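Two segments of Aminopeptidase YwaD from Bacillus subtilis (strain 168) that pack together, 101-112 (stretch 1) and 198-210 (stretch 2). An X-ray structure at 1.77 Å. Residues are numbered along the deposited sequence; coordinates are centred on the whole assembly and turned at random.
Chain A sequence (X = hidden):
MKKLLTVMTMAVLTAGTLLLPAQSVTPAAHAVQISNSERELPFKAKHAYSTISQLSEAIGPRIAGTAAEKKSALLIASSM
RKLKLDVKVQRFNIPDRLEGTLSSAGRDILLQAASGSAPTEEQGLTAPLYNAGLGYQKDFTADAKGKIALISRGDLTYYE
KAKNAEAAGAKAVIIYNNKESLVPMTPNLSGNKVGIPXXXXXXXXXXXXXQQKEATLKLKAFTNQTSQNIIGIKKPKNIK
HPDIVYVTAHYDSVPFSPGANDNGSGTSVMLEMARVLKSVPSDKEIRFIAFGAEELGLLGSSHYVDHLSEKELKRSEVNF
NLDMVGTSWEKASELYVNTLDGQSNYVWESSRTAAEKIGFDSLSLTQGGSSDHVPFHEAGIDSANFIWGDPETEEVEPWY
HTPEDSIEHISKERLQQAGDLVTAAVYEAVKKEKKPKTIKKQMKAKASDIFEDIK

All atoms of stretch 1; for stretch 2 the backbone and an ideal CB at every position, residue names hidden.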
# COMPACT_ATOMS: atom_id res chain seq x y z
N THR A 101 22.36 8.70 2.31
CA THR A 101 22.76 9.68 1.33
C THR A 101 23.73 9.07 0.33
O THR A 101 24.34 8.02 0.57
CB THR A 101 23.44 10.89 1.99
OG1 THR A 101 24.57 10.45 2.74
CG2 THR A 101 22.47 11.61 2.92
N LEU A 102 23.90 9.78 -0.78
CA LEU A 102 24.76 9.33 -1.85
C LEU A 102 25.40 10.56 -2.47
O LEU A 102 24.72 11.58 -2.65
CB LEU A 102 23.97 8.53 -2.90
CG LEU A 102 24.60 8.31 -4.28
CD1 LEU A 102 25.76 7.34 -4.17
CD2 LEU A 102 23.57 7.78 -5.29
N SER A 103 26.69 10.48 -2.78
CA SER A 103 27.36 11.60 -3.41
C SER A 103 28.36 11.07 -4.43
O SER A 103 28.83 9.94 -4.33
CB SER A 103 28.07 12.49 -2.39
OG SER A 103 29.13 11.79 -1.77
N SER A 104 28.67 11.91 -5.41
CA SER A 104 29.69 11.56 -6.39
C SER A 104 30.21 12.84 -7.02
O SER A 104 29.41 13.66 -7.49
CB SER A 104 29.13 10.62 -7.46
OG SER A 104 30.11 10.29 -8.43
N ALA A 105 31.52 13.02 -6.99
CA ALA A 105 32.17 14.20 -7.57
C ALA A 105 31.50 15.49 -7.10
O ALA A 105 31.26 16.41 -7.87
CB ALA A 105 32.18 14.12 -9.10
N GLY A 106 31.17 15.53 -5.81
CA GLY A 106 30.60 16.72 -5.20
C GLY A 106 29.12 16.93 -5.42
O GLY A 106 28.59 17.95 -4.98
N ARG A 107 28.45 16.01 -6.11
CA ARG A 107 27.02 16.09 -6.33
C ARG A 107 26.32 15.21 -5.31
O ARG A 107 26.62 14.02 -5.20
CB ARG A 107 26.68 15.65 -7.76
CG ARG A 107 25.20 15.58 -8.11
CD ARG A 107 25.04 14.81 -9.42
NE ARG A 107 23.69 14.88 -9.99
CZ ARG A 107 23.36 15.63 -11.04
NH1 ARG A 107 24.27 16.40 -11.62
NH2 ARG A 107 22.11 15.63 -11.49
N ASP A 108 25.41 15.80 -4.54
CA ASP A 108 24.60 15.03 -3.61
C ASP A 108 23.34 14.57 -4.33
O ASP A 108 22.74 15.32 -5.10
CB ASP A 108 24.25 15.86 -2.38
CG ASP A 108 25.47 16.23 -1.55
OD1 ASP A 108 26.40 15.39 -1.40
OD2 ASP A 108 25.52 17.36 -1.04
N ILE A 109 22.98 13.31 -4.11
CA ILE A 109 21.91 12.66 -4.87
C ILE A 109 20.90 12.08 -3.89
O ILE A 109 21.25 11.25 -3.04
CB ILE A 109 22.46 11.55 -5.79
CG1 ILE A 109 23.52 12.13 -6.72
CG2 ILE A 109 21.32 10.88 -6.58
CD1 ILE A 109 24.23 11.10 -7.52
N LEU A 110 19.65 12.53 -4.00
CA LEU A 110 18.57 11.98 -3.19
C LEU A 110 18.32 10.52 -3.55
O LEU A 110 18.34 10.15 -4.73
CB LEU A 110 17.30 12.79 -3.41
CG LEU A 110 17.36 14.23 -2.95
CD1 LEU A 110 15.97 14.86 -3.07
CD2 LEU A 110 17.86 14.29 -1.52
N LEU A 111 18.05 9.70 -2.54
CA LEU A 111 17.89 8.28 -2.76
C LEU A 111 16.74 7.75 -1.93
O LEU A 111 16.30 8.36 -0.95
CB LEU A 111 19.18 7.50 -2.42
CG LEU A 111 19.61 7.41 -0.95
CD1 LEU A 111 18.95 6.25 -0.20
CD2 LEU A 111 21.11 7.27 -0.85
N GLN A 112 16.25 6.58 -2.33
CA GLN A 112 15.35 5.78 -1.50
C GLN A 112 15.95 4.39 -1.42
O GLN A 112 16.20 3.77 -2.45
CB GLN A 112 13.94 5.74 -2.08
CG GLN A 112 13.08 6.90 -1.64
CD GLN A 112 12.30 6.57 -0.39
OE1 GLN A 112 11.27 5.90 -0.46
NE2 GLN A 112 12.80 7.00 0.76
N UNK A 198 21.12 -1.46 -1.65
CA UNK A 198 20.36 -1.24 -2.87
C UNK A 198 19.58 0.06 -2.72
O UNK A 198 18.76 0.18 -1.80
CB UNK A 198 19.43 -2.42 -3.16
N UNK A 199 19.83 1.03 -3.60
CA UNK A 199 19.14 2.31 -3.53
C UNK A 199 18.61 2.69 -4.90
O UNK A 199 19.13 2.27 -5.93
CB UNK A 199 20.07 3.40 -2.99
N UNK A 200 17.57 3.50 -4.90
CA UNK A 200 16.99 4.02 -6.14
C UNK A 200 17.15 5.52 -6.18
O UNK A 200 17.06 6.19 -5.15
CB UNK A 200 15.51 3.64 -6.27
N UNK A 201 17.43 6.05 -7.37
CA UNK A 201 17.64 7.49 -7.54
C UNK A 201 16.90 7.94 -8.79
O UNK A 201 16.43 7.13 -9.60
CB UNK A 201 19.13 7.83 -7.63
N UNK A 202 16.83 9.26 -8.95
CA UNK A 202 16.14 9.87 -10.07
C UNK A 202 16.89 9.64 -11.38
O UNK A 202 18.11 9.43 -11.41
CB UNK A 202 15.96 11.37 -9.82
N UNK A 203 16.13 9.72 -12.47
CA UNK A 203 16.66 9.48 -13.82
C UNK A 203 17.84 10.39 -14.14
O UNK A 203 18.91 9.92 -14.54
CB UNK A 203 15.56 9.68 -14.86
N UNK A 204 17.66 11.70 -13.98
CA UNK A 204 18.72 12.63 -14.38
C UNK A 204 19.97 12.44 -13.51
O UNK A 204 21.09 12.67 -13.98
CB UNK A 204 18.22 14.07 -14.28
N UNK A 205 19.79 12.01 -12.27
CA UNK A 205 20.93 11.76 -11.39
C UNK A 205 21.70 10.53 -11.85
O UNK A 205 22.94 10.55 -11.88
CB UNK A 205 20.47 11.58 -9.94
N UNK A 206 21.00 9.45 -12.18
CA UNK A 206 21.69 8.27 -12.66
C UNK A 206 22.39 8.52 -13.98
O UNK A 206 23.48 7.99 -14.23
CB UNK A 206 20.71 7.11 -12.80
N UNK A 207 21.78 9.34 -14.84
CA UNK A 207 22.41 9.66 -16.12
C UNK A 207 23.72 10.41 -15.92
O UNK A 207 24.71 10.14 -16.62
CB UNK A 207 21.46 10.49 -16.99
N UNK A 208 23.75 11.34 -14.96
CA UNK A 208 25.00 11.98 -14.60
C UNK A 208 25.99 10.97 -14.05
O UNK A 208 27.17 10.98 -14.43
CB UNK A 208 24.76 13.09 -13.58
N UNK A 209 25.53 10.08 -13.17
CA UNK A 209 26.41 9.10 -12.54
C UNK A 209 27.08 8.18 -13.55
O UNK A 209 28.17 7.66 -13.27
CB UNK A 209 25.62 8.26 -11.53
N UNK A 210 26.44 7.91 -14.69
CA UNK A 210 27.08 7.05 -15.68
C UNK A 210 28.39 7.64 -16.19
O UNK A 210 29.16 6.92 -16.83
CB UNK A 210 26.13 6.81 -16.85

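Stretch 2 opens as a strand, and at position 198 CA-to-CB points away from stretch 1, with none of its atoms within 5.5 Å of the ideal CB. Stretch 1 therefore hardly restricts the choice, although the extended backbone suits a beta-branched residue; Val198 is found.

Position 199 points toward stretch 1, its ideal CB 4.1 Å from Leu111 CD1. A medium-sized apolar side chain would suit, whether valine, isoleucine or leucine. The residue is Val199, and its CG1 packs 3.9 Å from Leu111 CD1.

At position 200 the backbone does the work. It forms an antiparallel, hydrogen-bonded pair with Gln112, and its phi/psi of -115/142° are open to any residue but proline. The ideal CB lies 3.9 Å from Gln112 O, a distance that does not by itself exclude a side chain, so stretch 1 leaves the identity undecided. The deposited Gly200 donates from N to Gln112 O (2.8 Å) and accepts at O from Gln112 N (3.0 Å). Its O also makes a CA-H...O contact with Leu111 CA at 3.3 Å.

The CB of position 201 lies on the same face of the sheet as the Leu111 side chain, 3.9 Å from Ile109 CG2 and 5.0 Å from Leu102 CD2. This greasy setting calls for a branched aliphatic residue: valine, leucine or isoleucine. Ile201 uses its CG2 as the point of contact, 3.9 Å from Leu102 CD2, 3.8 Å from Ile109 CG2 and 4.0 Å from Leu111 CB.

Position 202 points sideways into space that stretch 1 leaves open. As the N-cap it would commonly hold serine, threonine, aspartate or asparagine, but Lys202 is present, and its backbone N donates to a water that in turn donates to Leu110 O. Position 203, on the first turn of the helix, is out of reach and suits a polar residue; Lys203 makes a long salt bridge to position 207 within the helix.

At position 204 the ideal CB is 5.0 Å from Arg107 NH2, so an acidic or neutral polar residue is plausible. Glu204 is deposited, but it makes no salt bridge with that arginine.

Position 205 is more telling. Its CB sits 3.5 Å from Ile109 CG2 and 4.6 Å from Arg107 NE, and Leu110 offers a backbone N nearby. A short acid answers the charge best, with asparagine a weaker alternative. Asp205 forms a salt bridge through OD1 to Arg107 NH2 (2.9 Å), near the guanidinium plane, while two waters link OD2 to Leu110 N and O.

Position 206 points away and is unconstrained by stretch 1 (Gly206), and 207 is out of reach, where many residues would do (Glu207).

The ideal CB of position 208 lies 3.9 Å from Arg107 CZ, which favours a small residue; the methyl group of Ala208 lies over one guanidinium face.

Position 209 points sideways, its ideal CB 5.1 Å from Ile109 CD1, so a longer apolar chain could reach the hydrophobic patch. Leu209 does so, its CD2 3.5 Å from Ser104 CB and 3.7 Å from Ile109 CD1.

Position 210 is beyond reach and equally free; Thr210 OG1 hydrogen-bonds back to Glu207 O.

Stretch 2, residues 198-210: VVGIKKEDGEALT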
# COMPACT_ATOMS: atom_id res chain seq x y z
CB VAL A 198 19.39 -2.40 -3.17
CG1 VAL A 198 18.67 -2.14 -4.49
CG2 VAL A 198 20.11 -3.76 -3.18
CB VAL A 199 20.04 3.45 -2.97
CG1 VAL A 199 20.65 3.07 -1.61
CG2 VAL A 199 21.11 3.86 -3.98
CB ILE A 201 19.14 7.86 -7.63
CG1 ILE A 201 19.74 7.27 -8.91
CG2 ILE A 201 19.89 7.38 -6.38
CD1 ILE A 201 21.20 7.66 -9.14
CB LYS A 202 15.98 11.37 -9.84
CG LYS A 202 14.96 11.70 -8.77
CD LYS A 202 14.54 13.14 -8.91
CE LYS A 202 15.16 14.02 -7.86
NZ LYS A 202 14.16 15.05 -7.42
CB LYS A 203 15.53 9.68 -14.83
CG LYS A 203 15.92 9.56 -16.29
CD LYS A 203 14.80 10.06 -17.17
CE LYS A 203 15.13 9.90 -18.65
NZ LYS A 203 14.92 8.50 -19.11
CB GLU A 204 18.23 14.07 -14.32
CG GLU A 204 17.88 14.57 -12.92
CD GLU A 204 16.44 14.30 -12.54
OE1 GLU A 204 15.79 13.46 -13.20
OE2 GLU A 204 15.96 14.95 -11.58
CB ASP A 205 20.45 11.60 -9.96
CG ASP A 205 19.91 12.89 -9.39
OD1 ASP A 205 20.32 13.97 -9.88
OD2 ASP A 205 19.09 12.84 -8.45
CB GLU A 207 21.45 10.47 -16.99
CG GLU A 207 20.32 9.63 -17.56
CD GLU A 207 19.18 10.46 -18.11
OE1 GLU A 207 19.13 11.67 -17.83
OE2 GLU A 207 18.32 9.88 -18.82
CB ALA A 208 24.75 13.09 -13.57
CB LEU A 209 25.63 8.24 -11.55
CG LEU A 209 25.46 8.72 -10.13
CD1 LEU A 209 25.05 7.52 -9.27
CD2 LEU A 209 26.76 9.38 -9.65
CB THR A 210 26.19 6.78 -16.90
OG1 THR A 210 25.98 7.99 -17.63
CG2 THR A 210 24.85 6.18 -16.48
O HOH W 1 21.49 15.78 -7.58
O HOH W 2 17.64 11.14 -7.10
O HOH W 3 19.10 14.40 -6.16
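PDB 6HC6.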